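Local coordinates for putative hydroxymethylglutaryl-CoA synthase (Streptococcus mutans, PDB 3SQZ), which probably makes 3-hydroxy-3-methylglutaryl-CoA by condensing acetyl-CoA with acetoacetyl-CoA, and binds coenzyme A, at residues G38-G43 / L195-P200; L110-S115 / S138-E143; D207-Q212 / V346-T351. All blocks are in the same frame, centred on the assembly; numbering follows the deposited sequence.

Interaction 1 (G38-G43 / L195-P200)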
ATOM      1  N   GLY A  38       3.251  -2.141  18.292  1.00 11.44           N
ATOM      2  CA  GLY A  38       2.682  -2.444  16.999  1.00 11.41           C
ATOM      3  C   GLY A  38       1.888  -1.327  16.388  1.00 10.75           C
ATOM      4  O   GLY A  38       2.108  -0.147  16.675  1.00 11.33           O
ATOM      5  N   ILE A  39       0.955  -1.722  15.525  1.00 10.54           N
ATOM      6  CA  ILE A  39       0.136  -0.792  14.776  1.00 10.67           C
ATOM      7  C   ILE A  39      -1.046  -0.350  15.627  1.00 10.00           C
ATOM      8  O   ILE A  39      -1.911  -1.153  16.004  1.00 10.52           O
ATOM      9  CB  ILE A  39      -0.359  -1.422  13.458  1.00 11.13           C
ATOM     10  CG1 ILE A  39       0.829  -1.861  12.585  1.00 11.89           C
ATOM     11  CG2 ILE A  39      -1.259  -0.447  12.704  1.00 11.40           C
ATOM     12  CD1 ILE A  39       0.440  -2.724  11.398  1.00 12.93           C
ATOM     13  N   ASP A  40      -1.071   0.942  15.930  1.00 10.26           N
ATOM     14  CA  ASP A  40      -2.107   1.533  16.761  1.00 10.76           C
ATOM     15  C   ASP A  40      -3.278   2.041  15.930  1.00  9.94           C
ATOM     16  O   ASP A  40      -4.431   1.918  16.343  1.00 11.22           O
ATOM     17  CB  ASP A  40      -1.506   2.687  17.559  1.00 11.44           C
ATOM     18  CG  ASP A  40      -2.477   3.291  18.539  1.00 12.04           C
ATOM     19  OD1 ASP A  40      -3.017   2.551  19.392  1.00 12.00           O
ATOM     20  OD2 ASP A  40      -2.693   4.515  18.464  1.00 12.99           O
ATOM     21  N   LYS A  41      -2.965   2.649  14.787  1.00 10.27           N
ATOM     22  CA  LYS A  41      -3.972   3.201  13.888  1.00 10.55           C
ATOM     23  C   LYS A  41      -3.514   3.014  12.454  1.00 10.16           C
ATOM     24  O   LYS A  41      -2.308   3.024  12.180  1.00 10.39           O
ATOM     25  CB  LYS A  41      -4.238   4.684  14.186  1.00 12.99           C
ATOM     26  CG  LYS A  41      -4.962   4.894  15.525  1.00 15.07           C
ATOM     27  CD  LYS A  41      -5.328   6.345  15.804  1.00 15.45           C
ATOM     28  CE  LYS A  41      -4.092   7.174  16.128  1.00 15.52           C
ATOM     29  NZ  LYS A  41      -4.442   8.506  16.733  1.00 14.58           N
ATOM     30  N   ILE A  42      -4.481   2.834  11.552  1.00  9.98           N
ATOM     31  CA  ILE A  42      -4.243   2.733  10.119  1.00  9.82           C
ATOM     32  C   ILE A  42      -5.126   3.741   9.396  1.00  9.95           C
ATOM     33  O   ILE A  42      -6.343   3.757   9.599  1.00 11.22           O
ATOM     34  CB  ILE A  42      -4.560   1.321   9.567  1.00 10.21           C
ATOM     35  CG1 ILE A  42      -3.789   0.237  10.322  1.00 11.19           C
ATOM     36  CG2 ILE A  42      -4.267   1.257   8.083  1.00 11.14           C
ATOM     37  CD1 ILE A  42      -4.236  -1.182  10.003  1.00 12.89           C
ATOM     38  N   GLY A  43      -4.506   4.588   8.577  1.00  9.31           N
ATOM     39  CA  GLY A  43      -5.230   5.523   7.740  1.00  9.79           C
ATOM     40  C   GLY A  43      -5.054   5.147   6.285  1.00  9.21           C
ATOM     41  O   GLY A  43      -4.050   4.528   5.910  1.00  9.35           O
ATOM     42  N   LEU A 195       0.457   4.256  12.372  1.00 10.14           N
ATOM     43  CA  LEU A 195       1.066   4.810  13.566  1.00 10.45           C
ATOM     44  C   LEU A 195       1.513   3.661  14.444  1.00 10.22           C
ATOM     45  O   LEU A 195       0.692   2.815  14.832  1.00 11.15           O
ATOM     46  CB  LEU A 195       0.063   5.684  14.303  1.00 11.82           C
ATOM     47  CG  LEU A 195       0.638   6.388  15.532  1.00 13.92           C
ATOM     48  CD1 LEU A 195       1.649   7.467  15.127  1.00 13.23           C
ATOM     49  CD2 LEU A 195      -0.473   6.970  16.374  1.00 16.41           C
ATOM     50  N   VAL A 196       2.806   3.630  14.752  1.00 10.39           N
ATOM     51  CA  VAL A 196       3.387   2.565  15.550  1.00 10.95           C
ATOM     52  C   VAL A 196       3.738   3.099  16.933  1.00 11.22           C
ATOM     53  O   VAL A 196       4.349   4.162  17.044  1.00 11.47           O
ATOM     54  CB  VAL A 196       4.644   1.996  14.853  1.00 11.69           C
ATOM     55  CG1 VAL A 196       5.334   0.946  15.731  1.00 12.39           C
ATOM     56  CG2 VAL A 196       4.269   1.427  13.488  1.00 13.21           C
ATOM     57  N   LYS A 197       3.311   2.387  17.975  1.00 11.82           N
ATOM     58  CA  LYS A 197       3.612   2.782  19.345  1.00 12.53           C
ATOM     59  C   LYS A 197       3.458   1.597  20.285  1.00 12.45           C
ATOM     60  O   LYS A 197       3.032   0.514  19.885  1.00 12.48           O
ATOM     61  CB  LYS A 197       2.718   3.939  19.797  1.00 13.61           C
ATOM     62  CG  LYS A 197       1.247   3.576  19.869  1.00 15.29           C
ATOM     63  CD  LYS A 197       0.386   4.770  20.258  1.00 17.13           C
ATOM     64  CE  LYS A 197       0.567   5.152  21.716  1.00 18.78           C
ATOM     65  NZ  LYS A 197       0.087   4.081  22.635  1.00 19.30           N
ATOM     66  N   LYS A 198       3.839   1.807  21.536  1.00 13.15           N
ATOM     67  CA  LYS A 198       3.645   0.814  22.577  1.00 14.23           C
ATOM     68  C   LYS A 198       2.159   0.672  22.887  1.00 13.83           C
ATOM     69  O   LYS A 198       1.392   1.619  22.731  1.00 15.42           O
ATOM     70  CB  LYS A 198       4.419   1.234  23.829  1.00 16.59           C
ATOM     71  CG  LYS A 198       4.451   0.189  24.920  1.00 20.28           C
ATOM     72  CD  LYS A 198       5.348   0.616  26.069  1.00 22.78           C
ATOM     73  CE  LYS A 198       4.618   1.536  27.038  1.00 26.81           C
ATOM     74  NZ  LYS A 198       4.171   2.804  26.398  1.00 28.33           N
ATOM     75  N   ASP A 199       1.753  -0.518  23.321  1.00 13.50           N
ATOM     76  CA  ASP A 199       0.355  -0.780  23.646  1.00 14.31           C
ATOM     77  C   ASP A 199      -0.571  -0.367  22.508  1.00 13.52           C
ATOM     78  O   ASP A 199      -1.512   0.409  22.692  1.00 14.44           O
ATOM     79  CB  ASP A 199      -0.008  -0.088  24.950  1.00 17.13           C
ATOM     80  CG  ASP A 199       0.813  -0.604  26.109  1.00 21.13           C
ATOM     81  OD1 ASP A 199       1.047  -1.832  26.159  1.00 22.10           O
ATOM     82  OD2 ASP A 199       1.251   0.210  26.946  1.00 23.90           O
ATOM     83  N   PRO A 200      -0.311  -0.911  21.318  1.00 12.30           N
ATOM     84  CA  PRO A 200      -1.106  -0.552  20.142  1.00 11.92           C
ATOM     85  C   PRO A 200      -2.543  -1.046  20.250  1.00 11.79           C
ATOM     86  O   PRO A 200      -2.821  -2.080  20.865  1.00 12.44           O
ATOM     87  CB  PRO A 200      -0.400  -1.304  19.019  1.00 12.51           C
ATOM     88  CG  PRO A 200       0.164  -2.497  19.696  1.00 12.67           C
ATOM     89  CD  PRO A 200       0.642  -1.997  21.022  1.00 12.92           C
TER
HETATM   90  O   HOH W   1      -2.529   3.321  21.996  1.00 31.21           O

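Interaction 2 (L110-S115 / S138-E143)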
ATOM      1  N   LEU A 110       8.758   7.341   4.762  1.00  8.40           N
ATOM      2  CA  LEU A 110       7.968   7.181   3.549  1.00  8.59           C
ATOM      3  C   LEU A 110       8.524   6.028   2.731  1.00  8.47           C
ATOM      4  O   LEU A 110       9.658   6.104   2.250  1.00  9.89           O
ATOM      5  CB  LEU A 110       8.007   8.464   2.721  1.00  9.68           C
ATOM      6  CG  LEU A 110       7.364   8.358   1.330  1.00 10.07           C
ATOM      7  CD1 LEU A 110       5.883   8.003   1.394  1.00 10.22           C
ATOM      8  CD2 LEU A 110       7.588   9.648   0.549  1.00 10.85           C
ATOM      9  N   ALA A 111       7.736   4.967   2.601  1.00  8.45           N
ATOM     10  CA  ALA A 111       8.033   3.865   1.693  1.00  8.44           C
ATOM     11  C   ALA A 111       7.348   4.157   0.364  1.00  8.51           C
ATOM     12  O   ALA A 111       6.142   4.422   0.336  1.00  9.35           O
ATOM     13  CB  ALA A 111       7.522   2.560   2.283  1.00  9.13           C
ATOM     14  N   THR A 112       8.114   4.156  -0.723  1.00  8.01           N
ATOM     15  CA  THR A 112       7.547   4.472  -2.022  1.00  7.96           C
ATOM     16  C   THR A 112       8.470   4.000  -3.131  1.00  8.07           C
ATOM     17  O   THR A 112       9.678   3.847  -2.921  1.00  8.58           O
ATOM     18  CB  THR A 112       7.287   6.003  -2.177  1.00  8.69           C
ATOM     19  OG1 THR A 112       6.552   6.251  -3.377  1.00  8.86           O
ATOM     20  CG2 THR A 112       8.602   6.793  -2.231  1.00  9.45           C
ATOM     21  N   GLU A 113       7.894   3.789  -4.311  1.00  8.36           N
ATOM     22  CA  GLU A 113       8.670   3.683  -5.541  1.00  8.51           C
ATOM     23  C   GLU A 113       8.193   4.724  -6.552  1.00  8.71           C
ATOM     24  O   GLU A 113       8.473   4.612  -7.747  1.00  9.92           O
ATOM     25  CB  GLU A 113       8.636   2.261  -6.121  1.00  9.17           C
ATOM     26  CG  GLU A 113       7.244   1.720  -6.381  1.00  9.97           C
ATOM     27  CD  GLU A 113       7.255   0.397  -7.122  1.00 11.08           C
ATOM     28  OE1 GLU A 113       7.606   0.403  -8.320  1.00 13.94           O
ATOM     29  OE2 GLU A 113       6.903  -0.646  -6.506  1.00 11.27           O
ATOM     30  N   SER A 114       7.513   5.755  -6.047  1.00  8.44           N
ATOM     31  CA  SER A 114       6.952   6.821  -6.879  1.00  9.23           C
ATOM     32  C   SER A 114       7.511   8.177  -6.449  1.00  8.72           C
ATOM     33  O   SER A 114       6.799   9.186  -6.430  1.00  9.57           O
ATOM     34  CB  SER A 114       5.420   6.842  -6.739  1.00 10.34           C
ATOM     35  OG  SER A 114       4.847   5.589  -7.085  1.00 10.26           O
ATOM     36  N   SER A 115       8.794   8.205  -6.102  1.00  8.91           N
ATOM     37  CA  SER A 115       9.401   9.417  -5.561  1.00  9.26           C
ATOM     38  C   SER A 115       9.368  10.589  -6.528  1.00  8.86           C
ATOM     39  O   SER A 115       9.350  10.411  -7.752  1.00  9.33           O
ATOM     40  CB  SER A 115      10.838   9.145  -5.121  1.00  9.89           C
ATOM     41  OG  SER A 115      11.658   8.773  -6.214  1.00 10.39           O
ATOM     42  N   SER A 138      13.370  12.002   9.413  1.00  9.45           N
ATOM     43  CA  SER A 138      12.452  11.772   8.304  1.00  9.61           C
ATOM     44  C   SER A 138      13.269  11.284   7.120  1.00  9.64           C
ATOM     45  O   SER A 138      14.319  11.866   6.798  1.00 10.93           O
ATOM     46  CB  SER A 138      11.765  13.079   7.927  1.00 10.87           C
ATOM     47  OG  SER A 138      11.042  13.627   9.013  1.00 11.11           O
ATOM     48  N   PHE A 139      12.822  10.210   6.475  1.00  9.05           N
ATOM     49  CA  PHE A 139      13.527   9.696   5.311  1.00  9.13           C
ATOM     50  C   PHE A 139      12.615   8.759   4.522  1.00  8.60           C
ATOM     51  O   PHE A 139      11.515   8.407   4.964  1.00  8.82           O
ATOM     52  CB  PHE A 139      14.849   9.002   5.720  1.00  9.84           C
ATOM     53  CG  PHE A 139      14.645   7.814   6.596  1.00  9.42           C
ATOM     54  CD1 PHE A 139      14.539   6.548   6.038  1.00 11.25           C
ATOM     55  CD2 PHE A 139      14.532   7.957   7.970  1.00 10.32           C
ATOM     56  CE1 PHE A 139      14.307   5.448   6.831  1.00 13.48           C
ATOM     57  CE2 PHE A 139      14.294   6.855   8.776  1.00 11.55           C
ATOM     58  CZ  PHE A 139      14.186   5.600   8.203  1.00 12.95           C
ATOM     59  N   GLU A 140      13.105   8.340   3.366  1.00  9.28           N
ATOM     60  CA  GLU A 140      12.401   7.462   2.459  1.00  9.36           C
ATOM     61  C   GLU A 140      13.086   6.099   2.433  1.00  8.63           C
ATOM     62  O   GLU A 140      14.314   6.014   2.574  1.00  9.64           O
ATOM     63  CB  GLU A 140      12.504   8.093   1.081  1.00 11.89           C
ATOM     64  CG  GLU A 140      11.380   7.915   0.125  1.00 16.03           C
ATOM     65  CD  GLU A 140      11.561   8.772  -1.119  1.00 12.80           C
ATOM     66  OE1 GLU A 140      11.208   9.970  -1.127  1.00 14.40           O
ATOM     67  OE2 GLU A 140      12.034   8.220  -2.110  1.00 11.40           O
ATOM     68  N   MET A 141      12.295   5.046   2.243  1.00  8.96           N
ATOM     69  CA  MET A 141      12.824   3.726   1.920  1.00  8.94           C
ATOM     70  C   MET A 141      12.355   3.305   0.541  1.00  8.82           C
ATOM     71  O   MET A 141      11.226   3.604   0.138  1.00 10.04           O
ATOM     72  CB  MET A 141      12.371   2.686   2.935  1.00  9.56           C
ATOM     73  CG  MET A 141      12.973   2.836   4.305  1.00 10.66           C
ATOM     74  SD  MET A 141      12.362   1.462   5.300  1.00 12.50           S
ATOM     75  CE  MET A 141      13.295   1.670   6.804  1.00 14.33           C
ATOM     76  N   LYS A 142      13.214   2.584  -0.168  1.00  8.43           N
ATOM     77  CA  LYS A 142      12.918   2.118  -1.513  1.00  8.29           C
ATOM     78  C   LYS A 142      13.344   0.673  -1.694  1.00  8.22           C
ATOM     79  O   LYS A 142      14.503   0.317  -1.462  1.00  9.05           O
ATOM     80  CB  LYS A 142      13.646   2.967  -2.563  1.00  9.05           C
ATOM     81  CG  LYS A 142      13.390   2.517  -4.001  1.00  9.88           C
ATOM     82  CD  LYS A 142      14.511   2.944  -4.951  1.00 10.31           C
ATOM     83  CE  LYS A 142      14.600   4.453  -5.108  1.00  9.81           C
ATOM     84  NZ  LYS A 142      15.849   4.856  -5.816  1.00  9.88           N
ATOM     85  N   GLU A 143      12.388  -0.138  -2.138  1.00  8.44           N
ATOM     86  CA  GLU A 143      12.618  -1.468  -2.690  1.00  8.63           C
ATOM     87  C   GLU A 143      11.261  -1.923  -3.198  1.00  8.28           C
ATOM     88  O   GLU A 143      10.514  -2.638  -2.506  1.00  9.25           O
ATOM     89  CB  GLU A 143      13.220  -2.447  -1.677  1.00  8.92           C
ATOM     90  CG  GLU A 143      13.252  -3.928  -2.081  1.00  9.50           C
ATOM     91  CD  GLU A 143      13.299  -4.228  -3.573  1.00  9.23           C
ATOM     92  OE1 GLU A 143      14.077  -3.622  -4.344  1.00 10.28           O
ATOM     93  OE2 GLU A 143      12.532  -5.138  -3.981  1.00 10.31           O
TER
HETATM   94  O   HOH W   2       9.843   1.077  -2.326  1.00  9.20           O
HETATM   95  O   HOH W   3      11.785   5.755  -3.372  1.00 10.91           O
HETATM   96  O   HOH W   4      14.765   7.572  -6.278  0.52 11.42           O

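Interaction 3 (D207-Q212 / V346-T351)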
ATOM      1  N   ASP A 207       8.418 -10.523  16.760  1.00 15.85           N
ATOM      2  CA  ASP A 207       9.814 -10.435  16.346  1.00 16.63           C
ATOM      3  C   ASP A 207      10.274 -11.546  15.420  1.00 15.72           C
ATOM      4  O   ASP A 207      11.399 -11.512  14.928  1.00 18.46           O
ATOM      5  CB  ASP A 207      10.733 -10.379  17.561  1.00 18.74           C
ATOM      6  CG  ASP A 207      10.653  -9.055  18.277  1.00 21.17           C
ATOM      7  OD1 ASP A 207      10.654  -8.003  17.595  1.00 21.99           O
ATOM      8  OD2 ASP A 207      10.579  -9.068  19.521  1.00 22.61           O
ATOM      9  N   GLU A 208       9.416 -12.531  15.187  1.00 13.77           N
ATOM     10  CA  GLU A 208       9.760 -13.636  14.309  1.00 14.37           C
ATOM     11  C   GLU A 208       9.504 -13.223  12.865  1.00 13.28           C
ATOM     12  O   GLU A 208       8.364 -13.214  12.399  1.00 13.53           O
ATOM     13  CB  GLU A 208       8.943 -14.877  14.676  1.00 16.25           C
ATOM     14  CG  GLU A 208       9.275 -15.475  16.050  1.00 18.55           C
ATOM     15  CD  GLU A 208       8.633 -14.747  17.224  1.00 22.26           C
ATOM     16  OE1 GLU A 208       7.702 -13.941  17.018  1.00 22.79           O
ATOM     17  OE2 GLU A 208       9.061 -15.000  18.370  1.00 25.12           O
ATOM     18  N   THR A 209      10.570 -12.859  12.163  1.00 12.94           N
ATOM     19  CA  THR A 209      10.469 -12.392  10.789  1.00 13.13           C
ATOM     20  C   THR A 209      11.488 -13.139   9.947  1.00 12.53           C
ATOM     21  O   THR A 209      12.502 -13.589  10.465  1.00 13.72           O
ATOM     22  CB  THR A 209      10.756 -10.877  10.689  1.00 15.06           C
ATOM     23  OG1 THR A 209      12.090 -10.610  11.140  1.00 17.05           O
ATOM     24  CG2 THR A 209       9.781 -10.086  11.542  1.00 16.22           C
ATOM     25  N   LEU A 210      11.224 -13.262   8.653  1.00 11.59           N
ATOM     26  CA  LEU A 210      12.192 -13.846   7.744  1.00 11.16           C
ATOM     27  C   LEU A 210      12.069 -13.184   6.384  1.00  9.99           C
ATOM     28  O   LEU A 210      10.972 -13.151   5.803  1.00 10.55           O
ATOM     29  CB  LEU A 210      11.961 -15.348   7.600  1.00 12.00           C
ATOM     30  CG  LEU A 210      12.982 -16.058   6.705  1.00 13.32           C
ATOM     31  CD1 LEU A 210      14.368 -16.053   7.341  1.00 13.89           C
ATOM     32  CD2 LEU A 210      12.523 -17.475   6.411  1.00 14.38           C
ATOM     33  N   ALA A 211      13.190 -12.665   5.884  1.00 10.07           N
ATOM     34  CA  ALA A 211      13.254 -12.060   4.567  1.00  9.98           C
ATOM     35  C   ALA A 211      14.151 -12.872   3.649  1.00  9.90           C
ATOM     36  O   ALA A 211      14.975 -13.667   4.104  1.00 11.17           O
ATOM     37  CB  ALA A 211      13.764 -10.626   4.652  1.00 11.63           C
ATOM     38  N   GLN A 212      13.983 -12.642   2.352  1.00 10.16           N
ATOM     39  CA  GLN A 212      14.807 -13.269   1.335  1.00 10.59           C
ATOM     40  C   GLN A 212      15.063 -12.256   0.225  1.00 10.05           C
ATOM     41  O   GLN A 212      14.145 -11.535  -0.171  1.00 10.94           O
ATOM     42  CB  GLN A 212      14.099 -14.505   0.757  1.00 11.14           C
ATOM     43  CG  GLN A 212      14.986 -15.312  -0.172  1.00 12.33           C
ATOM     44  CD  GLN A 212      14.300 -16.540  -0.755  1.00 13.72           C
ATOM     45  OE1 GLN A 212      13.185 -16.928  -0.354  1.00 15.33           O
ATOM     46  NE2 GLN A 212      14.960 -17.161  -1.710  1.00 14.96           N
ATOM     47  N   VAL A 346      12.745  -8.811  -3.195  1.00  9.56           N
ATOM     48  CA  VAL A 346      12.867  -9.046  -1.764  1.00  9.79           C
ATOM     49  C   VAL A 346      11.500  -9.455  -1.244  1.00 10.14           C
ATOM     50  O   VAL A 346      10.487  -8.870  -1.637  1.00 11.15           O
ATOM     51  CB  VAL A 346      13.347  -7.771  -1.021  1.00 10.60           C
ATOM     52  CG1 VAL A 346      13.426  -8.000   0.485  1.00 11.76           C
ATOM     53  CG2 VAL A 346      14.693  -7.310  -1.571  1.00 11.29           C
ATOM     54  N   ALA A 347      11.470 -10.469  -0.385  1.00 10.30           N
ATOM     55  CA  ALA A 347      10.228 -10.903   0.242  1.00 11.08           C
ATOM     56  C   ALA A 347      10.425 -11.007   1.739  1.00 10.32           C
ATOM     57  O   ALA A 347      11.545 -11.194   2.208  1.00 10.88           O
ATOM     58  CB  ALA A 347       9.782 -12.241  -0.319  1.00 13.69           C
ATOM     59  N   GLU A 348       9.339 -10.908   2.498  1.00  9.91           N
ATOM     60  CA  GLU A 348       9.445 -11.070   3.936  1.00  9.95           C
ATOM     61  C   GLU A 348       8.125 -11.546   4.499  1.00 10.49           C
ATOM     62  O   GLU A 348       7.062 -11.087   4.073  1.00 12.32           O
ATOM     63  CB  GLU A 348       9.896  -9.768   4.618  1.00 11.23           C
ATOM     64  CG  GLU A 348      10.060  -9.887   6.127  1.00 13.12           C
ATOM     65  CD  GLU A 348      10.794  -8.713   6.767  1.00 14.02           C
ATOM     66  OE1 GLU A 348      11.552  -7.985   6.084  1.00 12.45           O
ATOM     67  OE2 GLU A 348      10.593  -8.513   7.981  1.00 18.38           O
ATOM     68  N   ILE A 349       8.199 -12.484   5.440  1.00 10.41           N
ATOM     69  CA  ILE A 349       7.043 -12.927   6.198  1.00 10.60           C
ATOM     70  C   ILE A 349       7.160 -12.419   7.624  1.00 10.37           C
ATOM     71  O   ILE A 349       8.225 -12.512   8.244  1.00 11.24           O
ATOM     72  CB  ILE A 349       6.930 -14.444   6.175  1.00 11.83           C
ATOM     73  CG1 ILE A 349       6.703 -14.871   4.729  1.00 14.97           C
ATOM     74  CG2 ILE A 349       5.811 -14.925   7.115  1.00 12.83           C
ATOM     75  CD1 ILE A 349       6.744 -16.329   4.512  1.00 16.96           C
ATOM     76  N   PHE A 350       6.068 -11.858   8.127  1.00 10.95           N
ATOM     77  CA  PHE A 350       6.000 -11.384   9.493  1.00 11.56           C
ATOM     78  C   PHE A 350       4.580 -11.586   9.991  1.00 11.11           C
ATOM     79  O   PHE A 350       3.684 -11.929   9.214  1.00 11.78           O
ATOM     80  CB  PHE A 350       6.459  -9.923   9.615  1.00 12.13           C
ATOM     81  CG  PHE A 350       5.605  -8.935   8.865  1.00 12.05           C
ATOM     82  CD1 PHE A 350       4.671  -8.152   9.530  1.00 13.42           C
ATOM     83  CD2 PHE A 350       5.770  -8.753   7.500  1.00 12.47           C
ATOM     84  CE1 PHE A 350       3.906  -7.225   8.838  1.00 14.10           C
ATOM     85  CE2 PHE A 350       5.001  -7.833   6.806  1.00 13.11           C
ATOM     86  CZ  PHE A 350       4.072  -7.065   7.477  1.00 13.78           C
ATOM     87  N   THR A 351       4.373 -11.401  11.288  1.00 11.37           N
ATOM     88  CA  THR A 351       3.095 -11.733  11.898  1.00 11.76           C
ATOM     89  C   THR A 351       2.696 -10.709  12.936  1.00 11.88           C
ATOM     90  O   THR A 351       3.518  -9.922  13.419  1.00 13.17           O
ATOM     91  CB  THR A 351       3.135 -13.093  12.601  1.00 13.23           C
ATOM     92  OG1 THR A 351       4.005 -13.004  13.735  1.00 15.52           O
ATOM     93  CG2 THR A 351       3.607 -14.194  11.661  1.00 15.10           C
TER
HETATM   94  O   HOH W   5       6.484 -11.549  13.321  1.00 18.87           O

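Interaction 1 (G38-G43 / L195-P200)
Asp-40 turns its carboxylate away from its own amide (chi1 -175°), while Lys-197 starts from the cramped rotamer with CG between N and C (chi1 65°); together these torsions lay the lysine methylenes obliquely against the acid, with Lys-197 CD 3.6 Å from Asp-40 OD2. The charged atoms themselves stay apart: a water bonded to Asp-40 OD1 and to Lys-197 NZ spans the gap, and Asp-40 OD2 is salt-bridged to Arg-201. Alongside, Leu-195 CD2 packs on Lys-41 CE at 3.6 Å, and the ammonium beyond it pairs with Asp-101.

The backbones form neighbouring antiparallel strands of the large mixed sheet of this thiolase-fold enzyme. Gly-38 and Lys-197 exchange two bonds, N to O and O to N, each 3.1 Å. A beta bulge follows: Asp-40 and Lys-41 together face Leu-195, with Asp-40 N bonded to Leu-195 O at 2.8 Å and Leu-195 N to Lys-41 O at 3.0 Å. The near-helical psi of Asp-40 (-40°) makes the kink, and Lys-41 N is left buried without a partner. Beyond the strand end, Pro-200 folds back so that its CG lies 3.4 Å from Gly-38 N. Ile-39 and Val-196, on the other face, both touch Leu-152 of helix 147-161.

Interaction 2 (L110-S115 / S138-E143)
The carboxylate of Glu-140 is bordered by three side chains of 110-115. The methyl CG2 of Thr-112 sits over it, equally near CD and OE2 of Glu-140 (3.7 Å to each). Ser-115 brings CB to 3.4 Å from Glu-140 OE2, and Leu-110 CD2, on the same side as the Thr-112 methyl, approaches Glu-140 OE1 less closely. The extended glutamate chain runs alongside Leu-110. Its polar end is held from two directions: OE1 accepts from the backbone N of Gly-122, where helix 122-129 begins, and OE2 accepts from a water that also donates to Thr-112 O. On the other flat group, the Phe-139 ring, Met-141 CE lies at the edge and in plane.

Two parallel strands meet here, the pair of a beta-alpha-beta unit whose crossover contains helix 122-129. Leu-110 uses both its backbone atoms, N to Phe-139 O (3.0 Å) and O to Met-141 N (2.8 Å), as parallel pairing requires. A longer bond, 3.3 Å from Thr-112 N to Met-141 O, extends the ladder and is nearly straight at 164°. Past it the chains part, and water takes over: a second molecule accepts from Glu-143 N and donates weakly to Thr-112 O.

Further along 110-115, Thr-112 OG1 accepts from Ser-114 N at 2.9 Å, an ST turn. The same hydroxyl is bonded to Ser-172 and Asp-173, which ties the turn to strand 166-175. This turn contains Glu-113, the predicted general acid-base, and 138-143 leads to Cys-145, the predicted acyl-thioester nucleophile.

Interaction 3 (D207-Q212 / V346-T351)
Backbone hydrogen bonds carry the pairing of Leu-210 with Ile-349 and of Gln-212 with Ala-347. Each pair exchanges two: Leu-210 N to Ile-349 O (3.1 Å) with Ile-349 N to Leu-210 O (2.9 Å), then Gln-212 N to Ala-347 O (2.8 Å) with Ala-347 N to Gln-212 O (2.9 Å). Between them Ala-211 and Glu-348 make the non-hydrogen-bonded pair, their CA atoms only 4.0 Å apart. Weaker CA-H...O contacts fill in, among them that of Ala-211 CA with Ala-347 O.

This regular antiparallel ladder, its short axes 168° apart, lies in the mixed sheet of the thiolase fold and joins strand 203-213 to strand 346-354, which belongs to the C-terminal family region. One face, with Leu-210, looks to helix 232-254; the other, with Glu-348, to helix 147-161.

Van der Waals contacts gather on the Glu-348 face. With CG anti to the amide (chi1 -179°) and the chain extended beyond it, the glutamate passes over the Leu-210 carbonyl and spreads its two oxygens between neighbours: OE1 near Ala-211 CB, OE2 at 3.6 Å from Thr-209 CB. Its polar partner is the hydroxyl of Tyr-146, bonded to OE1. Thr-209 also sets CG2 against Phe-350 CB at 3.8 Å, while the Phe-350 ring leads off toward Thr-149 and Leu-152.

Water contributes at the loop end, where one molecule lies 2.7 Å from Glu-208 O, to which it probably donates, and is hydrogen-bonded to Thr-351 OG1. Glu-208 O also accepts from the Tyr-250 hydroxyl of helix 232-254.

All three contacts are pairings within one mixed sheet, their centres 19 to 20 Å apart. Interaction 2 lies at one edge of the sheet, on strand 137-141. Interaction 1 pairs 188-198 with 37-45, and strand 203-213, the next neighbour of 37-45, carries the sheet on to 346-354 in interaction 3. Along the chain interaction 1 spans interaction 2, and interaction 3 follows both. Helix 147-161 touches side chains of all three, a common packing element. Interactions 2 and 3 meet directly, Glu-143 CG lying 3.7 Å from Val-346 CG2. Interaction 2 contains the predicted catalytic Glu-113, and the side chain of Ala-347 in interaction 3 is about 9 Å from that of His-267, also predicted; interaction 1 lies away from the annotated sites.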